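Local coordinates for transmembrane oligosaccharyl transferase (Archaeoglobus fulgidus, PDB 3WAJ), which belongs to the STT3/AglB family of membrane-embedded oligosaccharyl transferases, joining a helical transmembrane region to a large C-terminal globular region, at residues A[704-708]-A[739-745]; A[744-749]-A[763-768]. One frame throughout, in Å; residues are numbered along the deposited sequence.

In the fold
Both contacts are built on helix 740-755: contact 1 uses its N-terminal end, contact 2 the next turns, and Glu-744 and Val-745 belong to both. Along the chain contact 1 comes first and overlaps contact 2 at these two residues; their centres lie about 10 Å apart. They also touch directly, Trp-705 CE3 lying 3.8 Å from Pro-767 CG. Helix 703-708, which follows strand 693-698, and the 763-768 segment, which leads into strand 771-776, thus meet on one helix. Those two strands are antiparallel neighbours at one side of the five-stranded mixed sheet, so the helix is tied to the connections of that sheet, in the C-terminal globular part of the protein.

Contact 1: A[704-708]-A[739-745]; sequences EWKSY and TMGTQEV
Two helical segments, 704-708 and 740-745, meet nearly at right angles: their axes are inclined at 81° and approach to 10.2 Å. The register is set by Trp-705 and Gly-741, whose CA atoms are 6.6 Å apart. Thr-739 (phi/psi -58/153) is the N-cap, and helical phi/psi values follow from Met-740 onward. Glu-704 reaches this N-terminus through chi1 p (69°), chi2 m (-85°) and a chi3 near 0°. Its OE2 accepts a hydrogen bond from Gly-741 N at 2.9 Å (N-H...O angle 133°) and lies 3.0 Å from Thr-739 OG1, with Thr-739 in the p rotamer. A carboxylate thus meets a backbone amide in the first turn, a charge-dipole arrangement suited to a helix start. Gly-741 has no side chain, and an ideal CB there would lie 2.5 Å from Trp-705 CD1 and 2.6 Å from Glu-704 OE2, so the close approach depends on its bare backbone. Trp-705 (chi1 m, -81°; chi2 94°) brings its indole NE1 within 3.1 Å of Thr-742 OG1, donating a hydrogen bond at 141°; Thr-742 is m. The same NE1 is 3.3 Å from Gly-741 C. Farther along the ring, Trp-705 CZ2 packs on Val-745 CG2 (chi1 t) at 4.0 Å. Tyr-708 (chi1 m) turns its ring edge to Thr-742, CE2 to OG1 4.4 Å. Helix 717-732 packs alongside: Glu-727 bonds to Thr-742 OG1, Tyr-708 OH and Thr-739 N, and Val-720 and Ala-724 touch Trp-705 and Val-745 respectively, while helix 612-615 touches Met-740.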
ATOM      1  N   GLU A 704     -19.387 -14.109   6.351  1.00 39.11           N
ATOM      2  CA  GLU A 704     -20.813 -14.244   6.074  1.00 39.62           C
ATOM      3  C   GLU A 704     -21.232 -15.699   6.000  1.00 39.83           C
ATOM      4  O   GLU A 704     -22.339 -16.046   6.413  1.00 46.37           O
ATOM      5  CB  GLU A 704     -21.215 -13.479   4.802  1.00 45.79           C
ATOM      6  CG  GLU A 704     -20.673 -14.090   3.507  1.00 65.82           C
ATOM      7  CD  GLU A 704     -19.240 -13.641   3.126  1.00 64.95           C
ATOM      8  OE1 GLU A 704     -18.619 -12.804   3.860  1.00 64.47           O
ATOM      9  OE2 GLU A 704     -18.763 -14.138   2.065  1.00 47.55           O
ATOM     10  N   TRP A 705     -20.339 -16.557   5.512  1.00 39.73           N
ATOM     11  CA  TRP A 705     -20.639 -17.983   5.413  1.00 39.64           C
ATOM     12  C   TRP A 705     -20.413 -18.720   6.734  1.00 43.67           C
ATOM     13  O   TRP A 705     -21.088 -19.709   7.044  1.00 44.88           O
ATOM     14  CB  TRP A 705     -19.907 -18.621   4.221  1.00 33.47           C
ATOM     15  CG  TRP A 705     -20.669 -18.359   2.946  1.00 35.77           C
ATOM     16  CD1 TRP A 705     -20.473 -17.330   2.061  1.00 37.20           C
ATOM     17  CD2 TRP A 705     -21.793 -19.100   2.453  1.00 35.68           C
ATOM     18  NE1 TRP A 705     -21.394 -17.398   1.040  1.00 36.07           N
ATOM     19  CE2 TRP A 705     -22.217 -18.472   1.256  1.00 37.88           C
ATOM     20  CE3 TRP A 705     -22.482 -20.230   2.907  1.00 34.22           C
ATOM     21  CZ2 TRP A 705     -23.309 -18.946   0.500  1.00 39.28           C
ATOM     22  CZ3 TRP A 705     -23.559 -20.705   2.160  1.00 33.08           C
ATOM     23  CH2 TRP A 705     -23.960 -20.063   0.965  1.00 39.00           C
ATOM     24  N   LYS A 706     -19.482 -18.215   7.531  1.00 45.22           N
ATOM     25  CA  LYS A 706     -19.300 -18.742   8.876  1.00 44.84           C
ATOM     26  C   LYS A 706     -20.626 -18.520   9.598  1.00 42.60           C
ATOM     27  O   LYS A 706     -21.178 -19.417  10.242  1.00 45.12           O
ATOM     28  CB  LYS A 706     -18.153 -18.004   9.572  1.00 42.24           C
ATOM     29  CG  LYS A 706     -17.950 -18.371  11.033  1.00 52.12           C
ATOM     30  CD  LYS A 706     -17.352 -19.754  11.201  1.00 60.25           C
ATOM     31  CE  LYS A 706     -16.890 -19.958  12.634  1.00 65.40           C
ATOM     32  NZ  LYS A 706     -16.322 -21.315  12.886  1.00 68.21           N
ATOM     33  N   SER A 707     -21.157 -17.319   9.416  1.00 31.71           N
ATOM     34  CA  SER A 707     -22.421 -16.903  10.004  1.00 36.60           C
ATOM     35  C   SER A 707     -23.627 -17.684   9.448  1.00 42.14           C
ATOM     36  O   SER A 707     -24.479 -18.136  10.213  1.00 47.47           O
ATOM     37  CB  SER A 707     -22.578 -15.391   9.823  1.00 39.38           C
ATOM     38  OG  SER A 707     -23.916 -15.004  10.001  1.00 53.06           O
ATOM     39  N   TYR A 708     -23.686 -17.869   8.129  1.00 43.13           N
ATOM     40  CA  TYR A 708     -24.738 -18.694   7.525  1.00 45.57           C
ATOM     41  C   TYR A 708     -24.769 -20.119   8.071  1.00 45.62           C
ATOM     42  O   TYR A 708     -25.834 -20.704   8.204  1.00 41.00           O
ATOM     43  CB  TYR A 708     -24.558 -18.804   6.009  1.00 40.23           C
ATOM     44  CG  TYR A 708     -24.872 -17.563   5.223  1.00 36.55           C
ATOM     45  CD1 TYR A 708     -25.756 -16.617   5.700  1.00 28.28           C
ATOM     46  CD2 TYR A 708     -24.281 -17.347   3.987  1.00 35.18           C
ATOM     47  CE1 TYR A 708     -26.047 -15.475   4.963  1.00 35.78           C
ATOM     48  CE2 TYR A 708     -24.553 -16.216   3.250  1.00 34.35           C
ATOM     49  CZ  TYR A 708     -25.434 -15.282   3.735  1.00 40.41           C
ATOM     50  OH  TYR A 708     -25.694 -14.154   2.984  1.00 45.83           O
ATOM     51  N   THR A 739     -21.399 -10.909  -1.424  1.00 31.10           N
ATOM     52  CA  THR A 739     -20.191 -11.118  -0.623  1.00 29.45           C
ATOM     53  C   THR A 739     -19.300 -12.128  -1.331  1.00 33.32           C
ATOM     54  O   THR A 739     -19.794 -12.995  -2.064  1.00 36.07           O
ATOM     55  CB  THR A 739     -20.509 -11.640   0.791  1.00 35.57           C
ATOM     56  OG1 THR A 739     -21.172 -12.903   0.684  1.00 38.17           O
ATOM     57  CG2 THR A 739     -21.387 -10.648   1.572  1.00 31.83           C
ATOM     58  N   MET A 740     -17.999 -12.038  -1.093  1.00 40.86           N
ATOM     59  CA  MET A 740     -17.041 -12.837  -1.859  1.00 43.70           C
ATOM     60  C   MET A 740     -17.238 -14.350  -1.740  1.00 38.31           C
ATOM     61  O   MET A 740     -17.079 -15.078  -2.722  1.00 42.46           O
ATOM     62  CB  MET A 740     -15.611 -12.422  -1.519  1.00 40.71           C
ATOM     63  CG  MET A 740     -15.233 -11.105  -2.178  1.00 47.16           C
ATOM     64  SD  MET A 740     -13.617 -10.469  -1.699  1.00 51.70           S
ATOM     65  CE  MET A 740     -13.882 -10.336   0.086  1.00 28.78           C
ATOM     66  N   GLY A 741     -17.590 -14.817  -0.547  1.00 24.39           N
ATOM     67  CA  GLY A 741     -17.941 -16.217  -0.352  1.00 26.03           C
ATOM     68  C   GLY A 741     -19.088 -16.663  -1.246  1.00 28.96           C
ATOM     69  O   GLY A 741     -19.068 -17.755  -1.842  1.00 26.20           O
ATOM     70  N   THR A 742     -20.095 -15.810  -1.359  1.00 32.97           N
ATOM     71  CA  THR A 742     -21.199 -16.084  -2.267  1.00 37.39           C
ATOM     72  C   THR A 742     -20.717 -16.038  -3.724  1.00 31.93           C
ATOM     73  O   THR A 742     -21.132 -16.856  -4.568  1.00 34.29           O
ATOM     74  CB  THR A 742     -22.348 -15.113  -2.031  1.00 35.25           C
ATOM     75  OG1 THR A 742     -22.861 -15.327  -0.711  1.00 38.28           O
ATOM     76  CG2 THR A 742     -23.450 -15.316  -3.053  1.00 31.81           C
ATOM     77  N   GLN A 743     -19.825 -15.110  -4.027  1.00 33.97           N
ATOM     78  CA  GLN A 743     -19.299 -15.036  -5.391  1.00 33.06           C
ATOM     79  C   GLN A 743     -18.627 -16.331  -5.782  1.00 30.89           C
ATOM     80  O   GLN A 743     -18.790 -16.804  -6.906  1.00 31.09           O
ATOM     81  CB  GLN A 743     -18.330 -13.872  -5.537  1.00 28.60           C
ATOM     82  CG  GLN A 743     -18.958 -12.531  -5.282  1.00 29.33           C
ATOM     83  CD  GLN A 743     -18.016 -11.418  -5.636  1.00 28.77           C
ATOM     84  OE1 GLN A 743     -17.044 -11.640  -6.350  1.00 34.25           O
ATOM     85  NE2 GLN A 743     -18.282 -10.214  -5.132  1.00 25.57           N
ATOM     86  N   GLU A 744     -17.865 -16.901  -4.855  1.00 30.58           N
ATOM     87  CA  GLU A 744     -17.174 -18.165  -5.120  1.00 34.92           C
ATOM     88  C   GLU A 744     -18.199 -19.297  -5.349  1.00 39.62           C
ATOM     89  O   GLU A 744     -18.053 -20.110  -6.274  1.00 35.06           O
ATOM     90  CB  GLU A 744     -16.240 -18.509  -3.955  1.00 30.27           C
ATOM     91  CG  GLU A 744     -15.830 -19.976  -3.903  1.00 35.30           C
ATOM     92  CD  GLU A 744     -14.908 -20.286  -2.722  1.00 46.03           C
ATOM     93  OE1 GLU A 744     -15.093 -21.338  -2.064  1.00 45.62           O
ATOM     94  OE2 GLU A 744     -13.987 -19.476  -2.460  1.00 46.95           O
ATOM     95  N   VAL A 745     -19.234 -19.333  -4.505  1.00 30.04           N
ATOM     96  CA  VAL A 745     -20.321 -20.298  -4.673  1.00 37.19           C
ATOM     97  C   VAL A 745     -20.922 -20.151  -6.065  1.00 32.01           C
ATOM     98  O   VAL A 745     -21.101 -21.133  -6.772  1.00 28.59           O
ATOM     99  CB  VAL A 745     -21.421 -20.162  -3.579  1.00 26.65           C
ATOM    100  CG1 VAL A 745     -22.631 -20.972  -3.949  1.00 25.14           C
ATOM    101  CG2 VAL A 745     -20.887 -20.638  -2.221  1.00 27.88           C
TER

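Contact 2: A[744-749]-A[763-768]; sequences EVLYKY and VKIAPS
At the apolar centre, Val-745 (chi1 t) sets CG1 3.8 Å from Ile-765 CG2 and CG2 4.3 Å from Pro-767 CD. Ile-765, with chi1 m and chi2 t, extends CD1 to 4.0 Å from Tyr-749 CD1, at that ring's edge. Segment 744-749 is helical; 763-768 is extended but irregular (Ile-765 -81/98, Ala-766 -168/152), folding back on the helix it follows before strand 771-776, and its CA register pairs Val-745 with Ala-766 (5.7 Å) and Lys-748 with Ile-765 (5.8 Å). Outward, Lys-748 (chi1 m, then t, t, t) sets CE 3.9 Å from Val-763 CG2. Its NZ donates to Ala-766 O at 2.8 Å, to a water at 3.0 Å that in turn donates to Lys-764 O at 2.7 Å, and to Glu-744 OE1 at 2.9 Å, an i to i+4 salt bridge. Glu-744 OE1 also accepts from Ser-768 OG at 2.8 Å. One buried ion pair therefore reaches one loop carbonyl directly, a second through water, and accepts from a loop hydroxyl.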
ATOM      1  N   GLU A 744     -17.865 -16.901  -4.855  1.00 30.58           N
ATOM      2  CA  GLU A 744     -17.174 -18.165  -5.120  1.00 34.92           C
ATOM      3  C   GLU A 744     -18.199 -19.297  -5.349  1.00 39.62           C
ATOM      4  O   GLU A 744     -18.053 -20.110  -6.274  1.00 35.06           O
ATOM      5  CB  GLU A 744     -16.240 -18.509  -3.955  1.00 30.27           C
ATOM      6  CG  GLU A 744     -15.830 -19.976  -3.903  1.00 35.30           C
ATOM      7  CD  GLU A 744     -14.908 -20.286  -2.722  1.00 46.03           C
ATOM      8  OE1 GLU A 744     -15.093 -21.338  -2.064  1.00 45.62           O
ATOM      9  OE2 GLU A 744     -13.987 -19.476  -2.460  1.00 46.95           O
ATOM     10  N   VAL A 745     -19.234 -19.333  -4.505  1.00 30.04           N
ATOM     11  CA  VAL A 745     -20.321 -20.298  -4.673  1.00 37.19           C
ATOM     12  C   VAL A 745     -20.922 -20.151  -6.065  1.00 32.01           C
ATOM     13  O   VAL A 745     -21.101 -21.133  -6.772  1.00 28.59           O
ATOM     14  CB  VAL A 745     -21.421 -20.162  -3.579  1.00 26.65           C
ATOM     15  CG1 VAL A 745     -22.631 -20.972  -3.949  1.00 25.14           C
ATOM     16  CG2 VAL A 745     -20.887 -20.638  -2.221  1.00 27.88           C
ATOM     17  N   LEU A 746     -21.202 -18.918  -6.473  1.00 28.57           N
ATOM     18  CA  LEU A 746     -21.755 -18.698  -7.802  1.00 33.65           C
ATOM     19  C   LEU A 746     -20.776 -19.072  -8.938  1.00 35.51           C
ATOM     20  O   LEU A 746     -21.183 -19.639  -9.959  1.00 38.97           O
ATOM     21  CB  LEU A 746     -22.271 -17.264  -7.934  1.00 34.58           C
ATOM     22  CG  LEU A 746     -23.443 -16.934  -7.001  1.00 35.46           C
ATOM     23  CD1 LEU A 746     -23.929 -15.487  -7.190  1.00 31.95           C
ATOM     24  CD2 LEU A 746     -24.582 -17.923  -7.217  1.00 29.51           C
ATOM     25  N   TYR A 747     -19.496 -18.760  -8.763  1.00 32.00           N
ATOM     26  CA  TYR A 747     -18.472 -19.147  -9.729  1.00 27.93           C
ATOM     27  C   TYR A 747     -18.510 -20.650  -9.950  1.00 30.06           C
ATOM     28  O   TYR A 747     -18.448 -21.119 -11.091  1.00 30.58           O
ATOM     29  CB  TYR A 747     -17.085 -18.806  -9.187  1.00 34.00           C
ATOM     30  CG  TYR A 747     -16.650 -17.384  -9.368  1.00 32.04           C
ATOM     31  CD1 TYR A 747     -17.559 -16.389  -9.677  1.00 28.17           C
ATOM     32  CD2 TYR A 747     -15.314 -17.041  -9.257  1.00 31.94           C
ATOM     33  CE1 TYR A 747     -17.143 -15.076  -9.860  1.00 30.87           C
ATOM     34  CE2 TYR A 747     -14.885 -15.733  -9.444  1.00 31.79           C
ATOM     35  CZ  TYR A 747     -15.803 -14.756  -9.742  1.00 31.40           C
ATOM     36  OH  TYR A 747     -15.378 -13.450  -9.906  1.00 31.45           O
ATOM     37  N   LYS A 748     -18.589 -21.398  -8.846  1.00 29.95           N
ATOM     38  CA  LYS A 748     -18.623 -22.859  -8.891  1.00 31.89           C
ATOM     39  C   LYS A 748     -19.886 -23.355  -9.557  1.00 31.88           C
ATOM     40  O   LYS A 748     -19.853 -24.293 -10.361  1.00 35.62           O
ATOM     41  CB  LYS A 748     -18.532 -23.449  -7.477  1.00 25.24           C
ATOM     42  CG  LYS A 748     -17.204 -23.218  -6.828  1.00 32.83           C
ATOM     43  CD  LYS A 748     -17.135 -23.802  -5.421  1.00 35.86           C
ATOM     44  CE  LYS A 748     -15.696 -23.703  -4.918  1.00 33.60           C
ATOM     45  NZ  LYS A 748     -15.559 -23.876  -3.456  1.00 31.48           N
ATOM     46  N   TYR A 749     -21.004 -22.733  -9.203  1.00 32.07           N
ATOM     47  CA  TYR A 749     -22.293 -23.039  -9.838  1.00 35.13           C
ATOM     48  C   TYR A 749     -22.218 -22.830 -11.353  1.00 36.14           C
ATOM     49  O   TYR A 749     -22.548 -23.736 -12.115  1.00 38.44           O
ATOM     50  CB  TYR A 749     -23.402 -22.181  -9.227  1.00 26.34           C
ATOM     51  CG  TYR A 749     -24.742 -22.303  -9.926  1.00 34.68           C
ATOM     52  CD1 TYR A 749     -25.465 -23.500  -9.905  1.00 34.99           C
ATOM     53  CD2 TYR A 749     -25.306 -21.203 -10.570  1.00 33.16           C
ATOM     54  CE1 TYR A 749     -26.697 -23.601 -10.539  1.00 38.25           C
ATOM     55  CE2 TYR A 749     -26.534 -21.284 -11.203  1.00 37.95           C
ATOM     56  CZ  TYR A 749     -27.231 -22.483 -11.190  1.00 44.11           C
ATOM     57  OH  TYR A 749     -28.457 -22.538 -11.816  1.00 42.44           O
ATOM     58  N   VAL A 763     -16.459 -30.124  -9.016  1.00 41.63           N
ATOM     59  CA  VAL A 763     -16.274 -29.254  -7.865  1.00 41.14           C
ATOM     60  C   VAL A 763     -17.582 -29.179  -7.069  1.00 50.56           C
ATOM     61  O   VAL A 763     -18.664 -29.053  -7.647  1.00 49.94           O
ATOM     62  CB  VAL A 763     -15.824 -27.836  -8.303  1.00 40.53           C
ATOM     63  CG1 VAL A 763     -16.887 -27.184  -9.179  1.00 42.13           C
ATOM     64  CG2 VAL A 763     -15.505 -26.955  -7.092  1.00 31.37           C
ATOM     65  N   LYS A 764     -17.502 -29.268  -5.745  1.00 53.79           N
ATOM     66  CA  LYS A 764     -18.722 -29.154  -4.957  1.00 49.81           C
ATOM     67  C   LYS A 764     -19.141 -27.698  -4.823  1.00 49.37           C
ATOM     68  O   LYS A 764     -18.293 -26.801  -4.710  1.00 43.84           O
ATOM     69  CB  LYS A 764     -18.592 -29.831  -3.585  1.00 44.77           C
ATOM     70  CG  LYS A 764     -18.688 -31.335  -3.676  1.00 54.30           C
ATOM     71  CD  LYS A 764     -18.804 -32.005  -2.313  1.00 61.90           C
ATOM     72  CE  LYS A 764     -17.586 -31.742  -1.438  1.00 57.52           C
ATOM     73  NZ  LYS A 764     -17.491 -32.732  -0.322  1.00 53.38           N
ATOM     74  N   ILE A 765     -20.454 -27.471  -4.861  1.00 47.99           N
ATOM     75  CA  ILE A 765     -21.000 -26.132  -4.678  1.00 40.59           C
ATOM     76  C   ILE A 765     -21.050 -25.840  -3.175  1.00 39.56           C
ATOM     77  O   ILE A 765     -21.961 -26.278  -2.476  1.00 44.82           O
ATOM     78  CB  ILE A 765     -22.362 -25.983  -5.384  1.00 38.83           C
ATOM     79  CG1 ILE A 765     -22.151 -26.199  -6.883  1.00 35.85           C
ATOM     80  CG2 ILE A 765     -22.973 -24.603  -5.107  1.00 35.41           C
ATOM     81  CD1 ILE A 765     -23.381 -26.037  -7.704  1.00 48.19           C
ATOM     82  N   ALA A 766     -20.029 -25.129  -2.694  1.00 37.00           N
ATOM     83  CA  ALA A 766     -19.800 -24.899  -1.266  1.00 32.41           C
ATOM     84  C   ALA A 766     -18.738 -23.831  -1.066  1.00 35.73           C
ATOM     85  O   ALA A 766     -17.852 -23.676  -1.913  1.00 39.27           O
ATOM     86  CB  ALA A 766     -19.362 -26.186  -0.586  1.00 26.01           C
ATOM     87  N   PRO A 767     -18.805 -23.106   0.066  1.00 28.62           N
ATOM     88  CA  PRO A 767     -17.750 -22.123   0.301  1.00 25.88           C
ATOM     89  C   PRO A 767     -16.496 -22.843   0.804  1.00 33.07           C
ATOM     90  O   PRO A 767     -16.499 -24.066   0.873  1.00 33.08           O
ATOM     91  CB  PRO A 767     -18.346 -21.223   1.392  1.00 22.83           C
ATOM     92  CG  PRO A 767     -19.236 -22.132   2.190  1.00 26.10           C
ATOM     93  CD  PRO A 767     -19.809 -23.125   1.153  1.00 30.39           C
ATOM     94  N   SER A 768     -15.445 -22.103   1.142  1.00 35.46           N
ATOM     95  CA  SER A 768     -14.159 -22.700   1.498  1.00 34.79           C
ATOM     96  C   SER A 768     -13.363 -21.651   2.267  1.00 36.39           C
ATOM     97  O   SER A 768     -13.831 -20.512   2.455  1.00 32.07           O
ATOM     98  CB  SER A 768     -13.404 -23.108   0.243  1.00 34.33           C
ATOM     99  OG  SER A 768     -12.930 -21.947  -0.444  1.00 36.51           O
TER
HETATM  100  O   HOH W   1     -16.083 -26.783  -3.211  1.00 37.49           O